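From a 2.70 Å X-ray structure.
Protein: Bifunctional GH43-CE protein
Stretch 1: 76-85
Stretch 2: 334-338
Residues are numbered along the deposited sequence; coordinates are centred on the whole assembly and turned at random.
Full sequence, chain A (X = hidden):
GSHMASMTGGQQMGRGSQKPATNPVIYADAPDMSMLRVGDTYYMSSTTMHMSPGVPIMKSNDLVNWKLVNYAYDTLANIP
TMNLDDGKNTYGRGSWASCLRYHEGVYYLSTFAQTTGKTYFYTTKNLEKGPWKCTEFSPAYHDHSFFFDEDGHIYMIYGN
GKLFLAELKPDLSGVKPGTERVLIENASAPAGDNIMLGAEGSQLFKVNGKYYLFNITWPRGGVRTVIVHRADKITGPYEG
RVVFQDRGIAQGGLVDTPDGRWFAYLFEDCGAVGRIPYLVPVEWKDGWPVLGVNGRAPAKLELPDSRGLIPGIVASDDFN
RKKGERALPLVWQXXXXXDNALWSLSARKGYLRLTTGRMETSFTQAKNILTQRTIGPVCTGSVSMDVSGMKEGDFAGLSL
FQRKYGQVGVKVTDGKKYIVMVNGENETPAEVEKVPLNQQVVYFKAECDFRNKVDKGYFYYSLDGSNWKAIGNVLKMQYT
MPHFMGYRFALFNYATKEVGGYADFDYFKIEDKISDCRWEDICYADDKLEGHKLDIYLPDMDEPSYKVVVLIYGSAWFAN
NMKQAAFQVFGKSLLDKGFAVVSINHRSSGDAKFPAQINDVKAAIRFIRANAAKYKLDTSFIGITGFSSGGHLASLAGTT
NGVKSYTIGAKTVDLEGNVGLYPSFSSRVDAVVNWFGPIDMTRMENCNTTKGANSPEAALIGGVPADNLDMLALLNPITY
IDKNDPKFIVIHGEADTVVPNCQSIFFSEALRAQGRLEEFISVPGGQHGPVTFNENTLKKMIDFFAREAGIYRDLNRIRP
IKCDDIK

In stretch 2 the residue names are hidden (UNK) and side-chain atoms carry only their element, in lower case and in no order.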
# COMPACT_ATOMS: atom_id res chain seq x y z
N LEU A 76 13.04 24.51 10.43
CA LEU A 76 13.07 25.55 9.42
C LEU A 76 12.63 26.88 10.05
O LEU A 76 13.30 27.90 9.88
CB LEU A 76 12.14 25.13 8.28
CG LEU A 76 11.88 26.15 7.17
CD1 LEU A 76 13.18 26.76 6.65
CD2 LEU A 76 11.10 25.50 6.04
N ALA A 77 11.51 26.86 10.78
CA ALA A 77 10.97 28.05 11.43
C ALA A 77 9.98 27.66 12.53
O ALA A 77 9.35 26.60 12.47
CB ALA A 77 10.33 28.95 10.39
N ASN A 78 9.84 28.55 13.52
CA ASN A 78 8.96 28.37 14.66
C ASN A 78 7.65 29.13 14.39
O ASN A 78 7.35 30.11 15.07
CB ASN A 78 9.65 28.85 15.94
CG ASN A 78 8.89 28.48 17.21
OD1 ASN A 78 8.16 27.49 17.24
ND2 ASN A 78 9.08 29.26 18.26
N ILE A 79 6.89 28.67 13.39
CA ILE A 79 5.60 29.28 13.01
C ILE A 79 4.54 28.19 12.92
O ILE A 79 4.85 27.05 12.55
CB ILE A 79 5.72 30.11 11.71
CG1 ILE A 79 6.21 29.28 10.52
CG2 ILE A 79 6.58 31.33 11.93
CD1 ILE A 79 5.97 29.93 9.17
N PRO A 80 3.26 28.50 13.24
CA PRO A 80 2.20 27.49 13.29
C PRO A 80 2.18 26.50 12.11
O PRO A 80 2.02 25.30 12.33
CB PRO A 80 0.91 28.33 13.31
CG PRO A 80 1.32 29.61 13.99
CD PRO A 80 2.76 29.85 13.57
N THR A 81 2.36 27.01 10.89
CA THR A 81 2.36 26.19 9.67
C THR A 81 3.41 25.07 9.77
O THR A 81 3.13 23.92 9.41
CB THR A 81 2.57 27.04 8.41
OG1 THR A 81 3.42 28.14 8.75
CG2 THR A 81 1.28 27.57 7.82
N MET A 82 4.60 25.42 10.28
CA MET A 82 5.74 24.50 10.39
C MET A 82 5.64 23.66 11.68
O MET A 82 6.19 22.55 11.73
CB MET A 82 7.06 25.28 10.38
CG MET A 82 8.31 24.41 10.24
SD MET A 82 8.68 23.91 8.53
CE MET A 82 7.80 22.35 8.43
N ASN A 83 4.94 24.18 12.70
CA ASN A 83 4.81 23.53 14.02
C ASN A 83 3.52 22.69 14.15
O ASN A 83 3.27 22.16 15.22
CB ASN A 83 4.80 24.56 15.16
CG ASN A 83 6.17 25.14 15.47
OD1 ASN A 83 7.19 24.53 15.17
ND2 ASN A 83 6.19 26.31 16.08
N LEU A 84 2.73 22.57 13.08
CA LEU A 84 1.41 21.90 13.10
C LEU A 84 0.56 22.44 14.27
O LEU A 84 0.01 21.66 15.05
CB LEU A 84 1.58 20.38 13.23
CG LEU A 84 2.15 19.65 12.02
CD1 LEU A 84 2.40 18.19 12.34
CD2 LEU A 84 1.25 19.77 10.80
N ASP A 85 0.46 23.77 14.37
CA ASP A 85 -0.36 24.43 15.39
C ASP A 85 -1.59 25.04 14.72
O ASP A 85 -1.56 25.38 13.53
CB ASP A 85 0.44 25.49 16.16
CG ASP A 85 1.48 24.94 17.12
OD1 ASP A 85 1.64 23.70 17.19
OD2 ASP A 85 2.12 25.76 17.81
N UNK A 334 11.30 13.48 11.30
CA UNK A 334 9.95 13.71 11.80
C UNK A 334 9.07 14.35 10.71
O UNK A 334 9.57 14.92 9.75
c UNK A 334 9.97 14.61 13.04
c UNK A 334 12.16 14.46 14.37
c UNK A 334 11.61 13.12 16.06
c UNK A 334 9.29 12.63 15.61
c UNK A 334 11.61 12.34 17.21
n UNK A 334 12.62 13.85 15.50
c UNK A 334 10.43 11.71 17.54
c UNK A 334 9.28 11.86 16.75
c UNK A 334 10.47 13.28 15.25
c UNK A 334 10.85 14.14 14.16
N UNK A 335 7.75 14.25 10.89
CA UNK A 335 6.77 14.99 10.12
C UNK A 335 6.55 16.34 10.79
O UNK A 335 5.99 16.39 11.90
c UNK A 335 4.34 14.99 9.34
n UNK A 335 3.11 14.76 9.79
c UNK A 335 5.45 14.21 10.00
o UNK A 335 4.57 15.78 8.42
N UNK A 336 6.99 17.42 10.13
CA UNK A 336 6.95 18.78 10.67
C UNK A 336 7.83 18.85 11.92
O UNK A 336 8.51 17.88 12.26
c UNK A 336 4.77 19.70 9.72
n UNK A 336 4.42 18.87 8.68
c UNK A 336 5.50 19.22 10.93
c UNK A 336 4.28 20.92 9.40
n UNK A 336 3.67 20.82 8.18
c UNK A 336 3.77 19.56 7.76
N UNK A 337 7.82 20.00 12.59
CA UNK A 337 8.67 20.25 13.75
C UNK A 337 8.26 19.33 14.90
O UNK A 337 7.12 19.39 15.36
c UNK A 337 8.62 21.71 14.21
n UNK A 337 9.30 23.92 13.53
o UNK A 337 9.93 22.17 12.27
c UNK A 337 9.34 22.63 13.25
N UNK A 338 9.18 18.50 15.43
CA UNK A 338 8.87 17.63 16.56
C UNK A 338 8.69 18.44 17.85
O UNK A 338 9.27 19.52 17.97
c UNK A 338 10.11 16.72 16.66
c UNK A 338 10.58 18.37 14.99
c UNK A 338 11.23 17.55 16.08

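Position 334 carries ten side-chain atoms: one carbon leads into fused five- and six-membered rings that together hold eight carbons and one nitrogen. It lies on a strand and makes no contact with stretch 1, its side chain staying 8.4 Å or more from it. An indole is the only standard side chain with this pattern, so the residue is Trp334.

Position 335 has four side-chain atoms, two carbons in sequence, the second bearing one oxygen and one nitrogen; its only neighbour on stretch 1 within 4.5 Å is Leu84. This short carboxamide identifies Asn335. Leu84 CD1 lies 4.0 Å from Asn335 O and 4.3 Å from Asn335 ND2, the latter being hydrogen-bonded elsewhere in the structure.

At position 336 six side-chain atoms form one carbon followed by a five-membered ring of three carbons and two nitrogens. CA-to-CB points toward stretch 1, and Leu84 covers one face of the ring. The imidazole makes this His336. Leu84 CG approaches His336 CG to 3.5 Å, while Leu84 CD2 sits 3.6 Å from the centroid of the His336 ring and 12° off its normal, a CH-pi contact over the face. Carbonyl oxygens lie at the edge, near the ring plane: His336 CD2 is 3.2 Å from Thr81 O and 3.4 Å from Met82 O. Within its own stretch, His336 ND1 donates to Asn335 OD1 (3.1 Å, 166°), which helps to fix the ring's orientation.

Position 337 has four side-chain atoms, two carbons, the second with one oxygen and one nitrogen; the nitrogen lies near the Ala77 and Asn83 oxygens and the oxygen near Met82. It is Asn337. The amide nitrogen Asn337 ND2 donates to Ala77 O at 2.9 Å (131°) and to Asn83 OD1 at 2.7 Å (148°), while Asn337 OD1 lies 3.4 Å from Met82 CG. Asn337 N donates to Met82 O at 3.1 Å, nearly linear at 169°.

At position 338 three carbons close a ring onto the backbone nitrogen; CA-to-CB points away, without contact to stretch 1. This is Pro338.

The contact, burying 369 Å² in total, therefore rests on two neighbouring residues. Asn337 links the loop at Ala77 to the weakly bonded helical turn through its side chain, and its backbone adds the bond to Met82. Asn83 ND2 donates to Asn78 OD1 (2.6 Å, 158°), so the carboxamide accepting from Asn337 is also held within stretch 1. Leu84, with positive phi just after the turn, points CA-to-CB toward stretch 2 and packs on His336.

Stretch 2 334-338: WNHNP
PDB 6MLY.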